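PDB 2GQT: UDP-N-Acetylenolpyruvylglucosamine Reductase from Thermus caldophilus, which catalyses the FAD-dependent, NADPH-driven reduction of UDP-N-acetylenolpyruvylglucosamine to UDP-N-acetylmuramate, a step of peptidoglycan synthesis in cell wall formation. Local coordinates for residues F69-A80 and V162-E171; A209-L218 and R253-E261. All coordinates share one frame; numbering follows the deposited sequence.

Contact 1: residues F69-A80 and V162-E171; sequences FQTYDLKGWVGA and VTRVRLKLKE. With FAD (flavin-adenine dinucleotide), chain C.
Trp77 and Arg166 meet across an antiparallel pairing of the short strand 77-79 with strand 162-167, in an antiparallel sheet of the FAD-binding part of this MurB-family enzyme. The aliphatic stem of Arg166 runs over the indole face, with CG 3.5 Å from the centroid of the six-membered ring and almost on its normal, a CH-pi contact. A bend at chi3 (60°) then carries the guanidinium past the indole, its plane nearly perpendicular to the ring (83°), and brings Arg166 NH1 to 3.6 Å from Trp77 NE1. Arg164 crosses Trp77 at about a right angle, its CG 3.5 Å from CE3, while its guanidinium is claimed by salt bridges to Glu68 and Glu132. Without the indole, as with an alanine here, the methylenes of Arg164 and Arg166 would probably lose their shared aromatic partner and the Arg166 chain would be free to swing.

The other side of the sheet is aliphatic. Val78 sets its CB against Val165 CG2; its CG1 stands anti to the backbone N (chi1 171°), which leaves CG2 to touch Leu167 CD1. Leu74 CD2 reaches the same methyl, and helix 84-93 lies against Leu74 and Val78. Val78 and Val165 exchange two backbone hydrogen bonds, and a third runs from Ala80 N to Thr163 O at 2.9 Å. Thr163 O also lies at the edge of the Phe69 ring, near its plane, 3.6 Å from CD2. One residue earlier, the backbone of Val162 grips the adenine of FAD: N6A donates to Val162 O (2.9 Å), and Val162 N donates to N1A (2.9 Å).

Contact 2: residues A209-L218 and R253-E261; sequences AGRLIDERGL and RVQEELPLE
Leu258 is wedged against Leu212, Ile213 and Arg216, and with them joins helix 209-215 to the end of helix 244-257 and the loop that follows it, within the C-terminal domain of the reductase. Apolar packing makes up most of the contact. Of the two Leu258 methyls, CD1 comes within 3.8 Å of Ile213 CG1 and CD2 is closest to the Arg216 guanidinium, and both also meet Leu212 CB. Ile213, with CG1 anti to its own carbonyl carbon (chi1 -68°), brings its CD1 to 3.8 Å from Leu260 CD1; its CG1 also meets Val254 CG1, the two side chains crossing at about a right angle. Leu218 CD1 adds a looser touch on Val254, and Ile228 of strand 226-228 touches Ile213, Leu218 and Val254.

A second kind of packing sets a methyl on a flat cation. Leu258 CD2 sits over the centre of one guanidinium face, 3.5 Å from Arg216 CZ, where a bend at chi2 (-48°) folds the arginine chain across the leucine.

The polar interactions gather at the same guanidinium. Arg216 NH1 makes a weak, bent hydrogen bond to Glu257 O (3.0 Å), while one water links NH2 to that same carbonyl and another links NH1 to Glu257 OE1. A salt bridge from Arg216 NE to Glu215 OE2 (3.2 Å) holds the near end of the group.

Helix 209-215 ends in a Schellman motif just beyond Arg216, with Gly217 at positive phi. The chemistry implies a buried aliphatic joint with a hydrated lid, in which the arginine covers Leu258 with its flat face and spends its N-H groups on a carbonyl, a carboxylate and water.

In the fold
Contact 1 and contact 2 lie on opposite sides of the chain's centre, their own centres 39 Å apart and their nearest atoms about 23 Å apart, without touching. Both segments of contact 1 come earlier in the sequence than those of contact 2. FAD lies between these two regions: 69-80/162-171 meets the cofactor at its adenine end, whereas the Ala209 side chain of 209-218/253-261 remains about 13 Å from it. Contact 2 is nearer the catalytic machinery, with the side chain of Ala209 about 7 Å from that of Cys199, the probable proton donor. Contact 1 instead borders the nucleotide part of the pocket, away from the annotated catalytic residues.

Contact 1: residues F69-A80 and V162-E171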
loop_
_atom_site.group_PDB
_atom_site.type_symbol
_atom_site.label_atom_id
_atom_site.label_comp_id
_atom_site.label_asym_id
_atom_site.label_seq_id
_atom_site.Cartn_x
_atom_site.Cartn_y
_atom_site.Cartn_z
ATOM N N PHE A 69 -15.098 8.442 4.146
ATOM C CA PHE A 69 -14.065 7.413 4.297
ATOM C C PHE A 69 -12.667 7.994 4.519
ATOM O O PHE A 69 -11.729 7.243 4.740
ATOM C CB PHE A 69 -14.092 6.443 3.114
ATOM C CG PHE A 69 -15.430 5.795 2.905
ATOM C CD1 PHE A 69 -16.233 6.176 1.841
ATOM C CD2 PHE A 69 -15.902 4.833 3.790
ATOM C CE1 PHE A 69 -17.484 5.593 1.644
ATOM C CE2 PHE A 69 -17.153 4.246 3.602
ATOM C CZ PHE A 69 -17.943 4.638 2.535
ATOM N N GLN A 70 -12.532 9.325 4.462
ATOM C CA GLN A 70 -11.255 10.014 4.705
ATOM C C GLN A 70 -11.261 10.796 6.029
ATOM O O GLN A 70 -10.288 11.473 6.384
ATOM C CB GLN A 70 -10.940 10.976 3.552
ATOM C CG GLN A 70 -10.248 10.413 2.332
ATOM C CD GLN A 70 -10.000 11.499 1.299
ATOM O OE1 GLN A 70 -8.858 11.801 0.946
ATOM N NE2 GLN A 70 -11.076 12.122 0.842
ATOM N N THR A 71 -12.356 10.737 6.762
ATOM C CA THR A 71 -12.366 11.376 8.064
ATOM C C THR A 71 -11.925 10.382 9.141
ATOM O O THR A 71 -12.024 9.156 8.959
ATOM C CB THR A 71 -13.726 11.986 8.401
ATOM O OG1 THR A 71 -14.683 10.945 8.497
ATOM C CG2 THR A 71 -14.176 12.958 7.320
ATOM N N TYR A 72 -11.421 10.899 10.258
ATOM C CA TYR A 72 -10.807 10.053 11.265
ATOM C C TYR A 72 -10.857 10.674 12.646
ATOM O O TYR A 72 -10.889 11.904 12.804
ATOM C CB TYR A 72 -9.346 9.719 10.901
ATOM C CG TYR A 72 -8.436 10.931 10.900
ATOM C CD1 TYR A 72 -7.678 11.264 12.029
ATOM C CD2 TYR A 72 -8.352 11.765 9.781
ATOM C CE1 TYR A 72 -6.861 12.384 12.035
ATOM C CE2 TYR A 72 -7.536 12.882 9.790
ATOM C CZ TYR A 72 -6.790 13.185 10.914
ATOM O OH TYR A 72 -5.977 14.298 10.921
ATOM N N ASP A 73 -10.843 9.810 13.646
ATOM C CA ASP A 73 -10.659 10.194 15.034
ATOM C C ASP A 73 -9.733 9.125 15.602
ATOM O O ASP A 73 -10.091 7.948 15.596
ATOM C CB ASP A 73 -12.020 10.188 15.751
ATOM C CG ASP A 73 -11.948 10.671 17.193
ATOM O OD1 ASP A 73 -10.896 10.541 17.841
ATOM O OD2 ASP A 73 -12.983 11.167 17.689
ATOM N N LEU A 74 -8.545 9.503 16.074
ATOM C CA LEU A 74 -7.599 8.505 16.596
ATOM C C LEU A 74 -8.161 7.642 17.718
ATOM O O LEU A 74 -7.732 6.504 17.907
ATOM C CB LEU A 74 -6.322 9.170 17.102
ATOM C CG LEU A 74 -5.368 9.718 16.047
ATOM C CD1 LEU A 74 -4.325 10.545 16.756
ATOM C CD2 LEU A 74 -4.714 8.607 15.217
ATOM N N LYS A 75 -9.107 8.192 18.467
ATOM C CA LYS A 75 -9.706 7.483 19.590
ATOM C C LYS A 75 -11.081 6.919 19.224
ATOM O O LYS A 75 -11.824 6.445 20.094
ATOM C CB LYS A 75 -9.784 8.405 20.809
ATOM C CG LYS A 75 -8.416 8.766 21.387
ATOM C CD LYS A 75 -8.527 9.765 22.531
ATOM C CE LYS A 75 -7.184 9.989 23.207
ATOM N NZ LYS A 75 -6.621 8.736 23.785
ATOM N N GLY A 76 -11.407 6.964 17.934
ATOM C CA GLY A 76 -12.663 6.413 17.435
ATOM C C GLY A 76 -12.465 5.748 16.089
ATOM O O GLY A 76 -11.483 5.040 15.877
ATOM N N TRP A 77 -13.406 5.970 15.182
ATOM C CA TRP A 77 -13.311 5.361 13.864
ATOM C C TRP A 77 -12.425 6.173 12.938
ATOM O O TRP A 77 -12.455 7.417 12.940
ATOM C CB TRP A 77 -14.703 5.167 13.267
ATOM C CG TRP A 77 -15.441 4.037 13.925
ATOM C CD1 TRP A 77 -16.345 4.125 14.945
ATOM C CD2 TRP A 77 -15.292 2.644 13.637
ATOM N NE1 TRP A 77 -16.781 2.870 15.296
ATOM C CE2 TRP A 77 -16.149 1.942 14.509
ATOM C CE3 TRP A 77 -14.520 1.918 12.713
ATOM C CZ2 TRP A 77 -16.271 0.545 14.478
ATOM C CZ3 TRP A 77 -14.633 0.533 12.688
ATOM C CH2 TRP A 77 -15.491 -0.137 13.572
ATOM N N VAL A 78 -11.637 5.443 12.153
ATOM C CA VAL A 78 -10.675 6.011 11.232
ATOM C C VAL A 78 -11.025 5.507 9.835
ATOM O O VAL A 78 -11.012 4.307 9.586
ATOM C CB VAL A 78 -9.232 5.579 11.624
ATOM C CG1 VAL A 78 -8.209 5.969 10.569
ATOM C CG2 VAL A 78 -8.849 6.145 12.992
ATOM N N GLY A 79 -11.362 6.405 8.923
ATOM C CA GLY A 79 -11.746 6.004 7.578
ATOM C C GLY A 79 -10.624 5.327 6.811
ATOM O O GLY A 79 -9.466 5.696 6.944
ATOM N N ALA A 80 -10.973 4.330 6.002
ATOM C CA ALA A 80 -9.960 3.561 5.275
ATOM C C ALA A 80 -9.253 4.340 4.173
ATOM O O ALA A 80 -8.171 3.944 3.739
ATOM C CB ALA A 80 -10.564 2.300 4.716
ATOM N N VAL A 162 -12.247 -2.691 2.849
ATOM C CA VAL A 162 -12.046 -2.092 4.165
ATOM C C VAL A 162 -12.513 -0.639 4.095
ATOM O O VAL A 162 -12.074 0.111 3.226
ATOM C CB VAL A 162 -10.573 -2.159 4.579
ATOM C CG1 VAL A 162 -10.350 -1.481 5.934
ATOM C CG2 VAL A 162 -10.095 -3.613 4.598
ATOM N N THR A 163 -13.431 -0.269 4.980
ATOM C CA THR A 163 -14.034 1.062 4.931
ATOM C C THR A 163 -13.643 1.951 6.111
ATOM O O THR A 163 -13.636 3.178 5.975
ATOM C CB THR A 163 -15.565 0.970 4.859
ATOM O OG1 THR A 163 -16.028 0.063 5.866
ATOM C CG2 THR A 163 -15.986 0.460 3.498
ATOM N N ARG A 164 -13.282 1.335 7.235
ATOM C CA ARG A 164 -13.069 2.054 8.487
ATOM C C ARG A 164 -12.379 1.123 9.473
ATOM O O ARG A 164 -12.629 -0.076 9.441
ATOM C CB ARG A 164 -14.459 2.359 9.059
ATOM C CG ARG A 164 -14.699 3.673 9.696
ATOM C CD ARG A 164 -16.213 3.829 9.756
ATOM N NE ARG A 164 -16.607 4.884 8.843
ATOM C CZ ARG A 164 -17.415 4.782 7.790
ATOM N NH1 ARG A 164 -18.018 3.647 7.452
ATOM N NH2 ARG A 164 -17.641 5.870 7.077
ATOM N N VAL A 165 -11.555 1.664 10.363
ATOM C CA VAL A 165 -10.922 0.866 11.410
ATOM C C VAL A 165 -10.968 1.583 12.758
ATOM O O VAL A 165 -11.157 2.803 12.817
ATOM C CB VAL A 165 -9.441 0.505 11.078
ATOM C CG1 VAL A 165 -9.320 -0.179 9.726
ATOM C CG2 VAL A 165 -8.528 1.727 11.155
ATOM N N ARG A 166 -10.758 0.816 13.822
ATOM C CA ARG A 166 -10.436 1.351 15.131
ATOM C C ARG A 166 -9.013 0.935 15.412
ATOM O O ARG A 166 -8.647 -0.215 15.191
ATOM C CB ARG A 166 -11.358 0.794 16.212
ATOM C CG ARG A 166 -12.830 1.077 16.012
ATOM C CD ARG A 166 -13.593 0.693 17.253
ATOM N NE ARG A 166 -13.095 1.477 18.379
ATOM C CZ ARG A 166 -13.685 2.570 18.872
ATOM N NH1 ARG A 166 -14.849 2.973 18.388
ATOM N NH2 ARG A 166 -13.122 3.231 19.878
ATOM N N LEU A 167 -8.223 1.873 15.914
ATOM C CA LEU A 167 -6.816 1.643 16.187
ATOM C C LEU A 167 -6.575 1.259 17.640
ATOM O O LEU A 167 -7.328 1.661 18.540
ATOM C CB LEU A 167 -5.994 2.884 15.814
ATOM C CG LEU A 167 -6.065 3.356 14.359
ATOM C CD1 LEU A 167 -5.325 4.678 14.201
ATOM C CD2 LEU A 167 -5.500 2.332 13.389
ATOM N N LYS A 168 -5.512 0.493 17.857
ATOM C CA LYS A 168 -5.086 0.089 19.186
ATOM C C LYS A 168 -3.884 0.944 19.565
ATOM O O LYS A 168 -2.774 0.714 19.083
ATOM C CB LYS A 168 -4.716 -1.397 19.179
ATOM C CG LYS A 168 -4.348 -1.954 20.539
ATOM C CD LYS A 168 -3.862 -3.388 20.419
ATOM C CE LYS A 168 -3.400 -3.933 21.755
ATOM N NZ LYS A 168 -2.963 -5.348 21.627
ATOM N N LEU A 169 -4.118 1.955 20.394
ATOM C CA LEU A 169 -3.078 2.920 20.756
ATOM C C LEU A 169 -2.991 3.086 22.263
ATOM O O LEU A 169 -3.975 2.861 22.978
ATOM C CB LEU A 169 -3.349 4.277 20.103
ATOM C CG LEU A 169 -3.582 4.304 18.590
ATOM C CD1 LEU A 169 -4.072 5.670 18.136
ATOM C CD2 LEU A 169 -2.325 3.897 17.829
ATOM N N LYS A 170 -1.813 3.489 22.732
ATOM C CA LYS A 170 -1.534 3.610 24.161
ATOM C C LYS A 170 -0.822 4.926 24.441
ATOM O O LYS A 170 0.041 5.350 23.676
ATOM C CB LYS A 170 -0.662 2.446 24.628
ATOM C CG LYS A 170 -0.818 2.088 26.104
ATOM C CD LYS A 170 -1.957 1.088 26.333
ATOM C CE LYS A 170 -1.496 -0.361 26.163
ATOM N NZ LYS A 170 -0.655 -0.828 27.306
ATOM N N GLU A 171 -1.172 5.561 25.554
ATOM C CA GLU A 171 -0.577 6.842 25.919
ATOM C C GLU A 171 0.904 6.710 26.271
ATOM O O GLU A 171 1.285 5.863 27.084
ATOM C CB GLU A 171 -1.347 7.478 27.078
ATOM C CG GLU A 171 -2.775 7.861 26.717
ATOM C CD GLU A 171 -3.554 8.460 27.874
ATOM O OE1 GLU A 171 -4.698 8.907 27.644
ATOM O OE2 GLU A 171 -3.032 8.485 29.010
HETATM P PA FAD C . -2.624 0.001 -3.182
HETATM O O1A FAD C . -1.270 -0.154 -3.737
HETATM O O2A FAD C . -3.534 1.039 -3.715
HETATM O O5B FAD C . -3.410 -1.377 -3.226
HETATM C C5B FAD C . -2.769 -2.567 -2.752
HETATM C C4B FAD C . -3.795 -3.661 -2.556
HETATM O O4B FAD C . -4.699 -3.260 -1.506
HETATM C C3B FAD C . -4.664 -3.942 -3.790
HETATM O O3B FAD C . -5.013 -5.327 -3.769
HETATM C C2B FAD C . -5.893 -3.083 -3.523
HETATM O O2B FAD C . -7.051 -3.573 -4.199
HETATM C C1B FAD C . -6.051 -3.270 -2.029
HETATM N N9A FAD C . -6.810 -2.211 -1.331
HETATM C C8A FAD C . -6.506 -0.904 -1.280
HETATM N N7A FAD C . -7.417 -0.276 -0.532
HETATM C C5A FAD C . -8.285 -1.189 -0.082
HETATM C C6A FAD C . -9.440 -1.152 0.709
HETATM N N6A FAD C . -9.910 -0.023 1.255
HETATM N N1A FAD C . -10.089 -2.309 0.949
HETATM C C2A FAD C . -9.660 -3.467 0.428
HETATM N N3A FAD C . -8.579 -3.557 -0.342
HETATM C C4A FAD C . -7.898 -2.423 -0.602
HETATM N N1 FAD C . 4.959 -2.147 2.497
HETATM C C2 FAD C . 5.232 -2.702 3.728
HETATM O O2 FAD C . 4.568 -3.648 4.129
HETATM N N3 FAD C . 6.279 -2.205 4.499
HETATM C C4 FAD C . 7.054 -1.133 4.073
HETATM O O4 FAD C . 7.968 -0.713 4.789
HETATM C C4X FAD C . 6.764 -0.571 2.831
HETATM N N5 FAD C . 7.522 0.498 2.360
HETATM C C5X FAD C . 7.179 1.098 1.141
HETATM C C6 FAD C . 7.901 2.211 0.710
HETATM C C7 FAD C . 7.582 2.843 -0.489
HETATM C C7M FAD C . 8.382 4.072 -0.935
HETATM C C8 FAD C . 6.532 2.341 -1.265
HETATM C C8M FAD C . 6.168 3.020 -2.593
HETATM C C9 FAD C . 5.818 1.224 -0.838
HETATM C C9A FAD C . 6.130 0.591 0.365
HETATM N N10 FAD C . 5.417 -0.536 0.808
HETATM C C10 FAD C . 5.721 -1.084 2.053
HETATM C "C1'" FAD C . 4.363 -1.180 -0.019
HETATM C "C2'" FAD C . 2.988 -0.516 0.160
HETATM O "O2'" FAD C . 3.126 0.809 0.711
HETATM C "C3'" FAD C . 2.064 -1.323 1.074
HETATM O "O3'" FAD C . 1.819 -2.613 0.496
HETATM C "C4'" FAD C . 0.743 -0.589 1.340
HETATM O "O4'" FAD C . 0.021 -1.277 2.362
HETATM C "C5'" FAD C . -0.142 -0.460 0.103
HETATM O "O5'" FAD C . -1.218 0.411 0.455
HETATM P P FAD C . -1.896 1.317 -0.671
HETATM O O1P FAD C . -2.991 2.053 -0.009
HETATM O O2P FAD C . -0.888 2.062 -1.455
HETATM O O3P FAD C . -2.550 0.156 -1.566
HETATM O O HOH W 1 -14.715 7.213 8.863
HETATM O O HOH W 2 -9.141 4.359 16.953
HETATM O O HOH W 3 -4.686 10.308 25.428
#

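Contact 2: residues A209-L218 and R253-E261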
loop_
_atom_site.group_PDB
_atom_site.type_symbol
_atom_site.label_atom_id
_atom_site.label_comp_id
_atom_site.label_asym_id
_atom_site.label_seq_id
_atom_site.Cartn_x
_atom_site.Cartn_y
_atom_site.Cartn_z
ATOM N N ALA A 209 16.406 -9.951 -0.441
ATOM C CA ALA A 209 16.284 -9.606 -1.863
ATOM C C ALA A 209 17.235 -8.478 -2.283
ATOM O O ALA A 209 17.962 -8.622 -3.264
ATOM C CB ALA A 209 14.841 -9.258 -2.211
ATOM N N GLY A 210 17.237 -7.378 -1.536
ATOM C CA GLY A 210 18.097 -6.237 -1.841
ATOM C C GLY A 210 19.572 -6.592 -1.862
ATOM O O GLY A 210 20.293 -6.235 -2.795
ATOM N N ARG A 211 20.012 -7.312 -0.831
ATOM C CA ARG A 211 21.403 -7.750 -0.724
ATOM C C ARG A 211 21.764 -8.743 -1.831
ATOM O O ARG A 211 22.838 -8.633 -2.431
ATOM C CB ARG A 211 21.686 -8.343 0.661
ATOM C CG ARG A 211 23.136 -8.224 1.102
ATOM C CD ARG A 211 23.316 -8.552 2.579
ATOM N NE ARG A 211 22.393 -7.801 3.424
ATOM C CZ ARG A 211 21.484 -8.351 4.228
ATOM N NH1 ARG A 211 21.377 -9.671 4.330
ATOM N NH2 ARG A 211 20.688 -7.576 4.946
ATOM N N LEU A 212 20.867 -9.693 -2.112
ATOM C CA LEU A 212 21.088 -10.668 -3.189
ATOM C C LEU A 212 21.237 -9.972 -4.539
ATOM O O LEU A 212 22.155 -10.271 -5.297
ATOM C CB LEU A 212 19.964 -11.713 -3.268
ATOM C CG LEU A 212 19.927 -12.849 -2.234
ATOM C CD1 LEU A 212 18.588 -13.577 -2.315
ATOM C CD2 LEU A 212 21.084 -13.838 -2.399
ATOM N N ILE A 213 20.334 -9.037 -4.823
ATOM C CA ILE A 213 20.357 -8.303 -6.084
ATOM C C ILE A 213 21.645 -7.479 -6.190
ATOM O O ILE A 213 22.295 -7.483 -7.237
ATOM C CB ILE A 213 19.081 -7.445 -6.246
ATOM C CG1 ILE A 213 17.859 -8.360 -6.441
ATOM C CG2 ILE A 213 19.209 -6.474 -7.422
ATOM C CD1 ILE A 213 16.501 -7.674 -6.212
ATOM N N ASP A 214 22.013 -6.809 -5.098
ATOM C CA ASP A 214 23.279 -6.067 -5.000
ATOM C C ASP A 214 24.498 -6.946 -5.302
ATOM O O ASP A 214 25.311 -6.593 -6.161
ATOM C CB ASP A 214 23.419 -5.410 -3.616
ATOM C CG ASP A 214 24.491 -4.312 -3.568
ATOM O OD1 ASP A 214 24.741 -3.794 -2.459
ATOM O OD2 ASP A 214 25.070 -3.954 -4.617
ATOM N N GLU A 215 24.615 -8.090 -4.615
ATOM C CA GLU A 215 25.776 -8.995 -4.793
ATOM C C GLU A 215 25.864 -9.532 -6.213
ATOM O O GLU A 215 26.951 -9.829 -6.697
ATOM C CB GLU A 215 25.773 -10.165 -3.789
ATOM C CG GLU A 215 27.077 -11.020 -3.758
ATOM C CD GLU A 215 27.190 -12.030 -4.912
ATOM O OE1 GLU A 215 28.320 -12.277 -5.400
ATOM O OE2 GLU A 215 26.152 -12.569 -5.342
ATOM N N ARG A 216 24.714 -9.671 -6.868
ATOM C CA ARG A 216 24.675 -10.127 -8.252
ATOM C C ARG A 216 24.990 -9.014 -9.254
ATOM O O ARG A 216 25.009 -9.252 -10.457
ATOM C CB ARG A 216 23.328 -10.774 -8.578
ATOM C CG ARG A 216 23.007 -11.990 -7.727
ATOM C CD ARG A 216 24.180 -12.964 -7.647
ATOM N NE ARG A 216 23.817 -14.162 -6.902
ATOM C CZ ARG A 216 23.078 -15.144 -7.402
ATOM N NH1 ARG A 216 22.645 -15.085 -8.656
ATOM N NH2 ARG A 216 22.778 -16.192 -6.647
ATOM N N GLY A 217 25.240 -7.810 -8.746
ATOM C CA GLY A 217 25.667 -6.690 -9.579
ATOM C C GLY A 217 24.559 -6.073 -10.413
ATOM O O GLY A 217 24.822 -5.368 -11.393
ATOM N N LEU A 218 23.310 -6.301 -10.021
ATOM C CA LEU A 218 22.192 -5.912 -10.882
ATOM C C LEU A 218 21.745 -4.459 -10.730
ATOM O O LEU A 218 21.013 -3.958 -11.571
ATOM C CB LEU A 218 21.017 -6.885 -10.730
ATOM C CG LEU A 218 21.350 -8.366 -10.948
ATOM C CD1 LEU A 218 20.093 -9.221 -10.817
ATOM C CD2 LEU A 218 22.046 -8.620 -12.289
ATOM N N ARG A 253 14.436 -10.100 -15.892
ATOM C CA ARG A 253 15.892 -10.124 -15.890
ATOM C C ARG A 253 16.446 -10.491 -14.517
ATOM O O ARG A 253 17.391 -11.275 -14.417
ATOM C CB ARG A 253 16.441 -8.779 -16.356
ATOM C CG ARG A 253 16.175 -8.487 -17.833
ATOM C CD ARG A 253 17.284 -9.043 -18.697
ATOM N NE ARG A 253 18.457 -8.182 -18.597
ATOM C CZ ARG A 253 19.701 -8.623 -18.497
ATOM N NH1 ARG A 253 19.938 -9.934 -18.462
ATOM N NH2 ARG A 253 20.700 -7.751 -18.411
ATOM N N VAL A 254 15.839 -9.955 -13.459
ATOM C CA VAL A 254 16.246 -10.323 -12.099
ATOM C C VAL A 254 15.953 -11.800 -11.841
ATOM O O VAL A 254 16.781 -12.509 -11.277
ATOM C CB VAL A 254 15.575 -9.437 -11.000
ATOM C CG1 VAL A 254 15.913 -9.949 -9.592
ATOM C CG2 VAL A 254 15.996 -7.986 -11.155
ATOM N N GLN A 255 14.777 -12.248 -12.269
ATOM C CA GLN A 255 14.346 -13.619 -12.035
ATOM C C GLN A 255 15.153 -14.653 -12.829
ATOM O O GLN A 255 15.202 -15.826 -12.451
ATOM C CB GLN A 255 12.849 -13.743 -12.300
ATOM C CG GLN A 255 12.006 -12.993 -11.268
ATOM C CD GLN A 255 10.521 -13.031 -11.568
ATOM O OE1 GLN A 255 10.111 -13.044 -12.724
ATOM N NE2 GLN A 255 9.705 -13.033 -10.510
ATOM N N GLU A 256 15.791 -14.231 -13.924
ATOM C CA GLU A 256 16.748 -15.103 -14.632
ATOM C C GLU A 256 17.931 -15.434 -13.708
ATOM O O GLU A 256 18.492 -16.531 -13.787
ATOM C CB GLU A 256 17.213 -14.473 -15.961
ATOM C CG GLU A 256 18.098 -15.376 -16.826
ATOM C CD GLU A 256 18.344 -14.820 -18.216
ATOM O OE1 GLU A 256 17.371 -14.694 -18.999
ATOM O OE2 GLU A 256 19.517 -14.533 -18.532
ATOM N N GLU A 257 18.280 -14.514 -12.811
ATOM C CA GLU A 257 19.445 -14.655 -11.924
ATOM C C GLU A 257 19.160 -15.149 -10.514
ATOM O O GLU A 257 20.027 -15.776 -9.891
ATOM C CB GLU A 257 20.164 -13.313 -11.783
ATOM C CG GLU A 257 20.675 -12.736 -13.085
ATOM C CD GLU A 257 21.557 -13.718 -13.843
ATOM O OE1 GLU A 257 22.561 -14.184 -13.273
ATOM O OE2 GLU A 257 21.240 -14.007 -15.005
ATOM N N LEU A 258 17.967 -14.833 -10.008
ATOM C CA LEU A 258 17.595 -15.093 -8.615
ATOM C C LEU A 258 16.145 -15.573 -8.547
ATOM O O LEU A 258 15.270 -14.954 -9.138
ATOM C CB LEU A 258 17.761 -13.824 -7.770
ATOM C CG LEU A 258 19.178 -13.291 -7.520
ATOM C CD1 LEU A 258 19.154 -11.811 -7.181
ATOM C CD2 LEU A 258 19.878 -14.109 -6.431
ATOM N N PRO A 259 15.893 -16.703 -7.850
ATOM C CA PRO A 259 14.513 -17.171 -7.695
ATOM C C PRO A 259 13.689 -16.290 -6.735
ATOM O O PRO A 259 13.324 -16.718 -5.633
ATOM C CB PRO A 259 14.690 -18.585 -7.134
ATOM C CG PRO A 259 15.965 -18.524 -6.386
ATOM C CD PRO A 259 16.853 -17.601 -7.177
ATOM N N LEU A 260 13.400 -15.062 -7.162
ATOM C CA LEU A 260 12.631 -14.118 -6.352
ATOM C C LEU A 260 11.199 -13.982 -6.861
ATOM O O LEU A 260 10.961 -13.996 -8.071
ATOM C CB LEU A 260 13.312 -12.746 -6.351
ATOM C CG LEU A 260 14.697 -12.616 -5.700
ATOM C CD1 LEU A 260 15.279 -11.237 -5.942
ATOM C CD2 LEU A 260 14.633 -12.913 -4.211
ATOM N N GLU A 261 10.253 -13.855 -5.929
ATOM C CA GLU A 261 8.847 -13.612 -6.262
ATOM C C GLU A 261 8.526 -12.137 -6.040
ATOM O O GLU A 261 9.085 -11.503 -5.141
ATOM C CB GLU A 261 7.909 -14.499 -5.422
ATOM C CG GLU A 261 7.993 -16.006 -5.719
ATOM C CD GLU A 261 7.475 -16.389 -7.104
ATOM O OE1 GLU A 261 6.455 -15.823 -7.558
ATOM O OE2 GLU A 261 8.090 -17.272 -7.744
HETATM O O HOH W 4 20.586 -17.762 -7.640
HETATM O O HOH W 5 23.890 -13.570 -10.816
#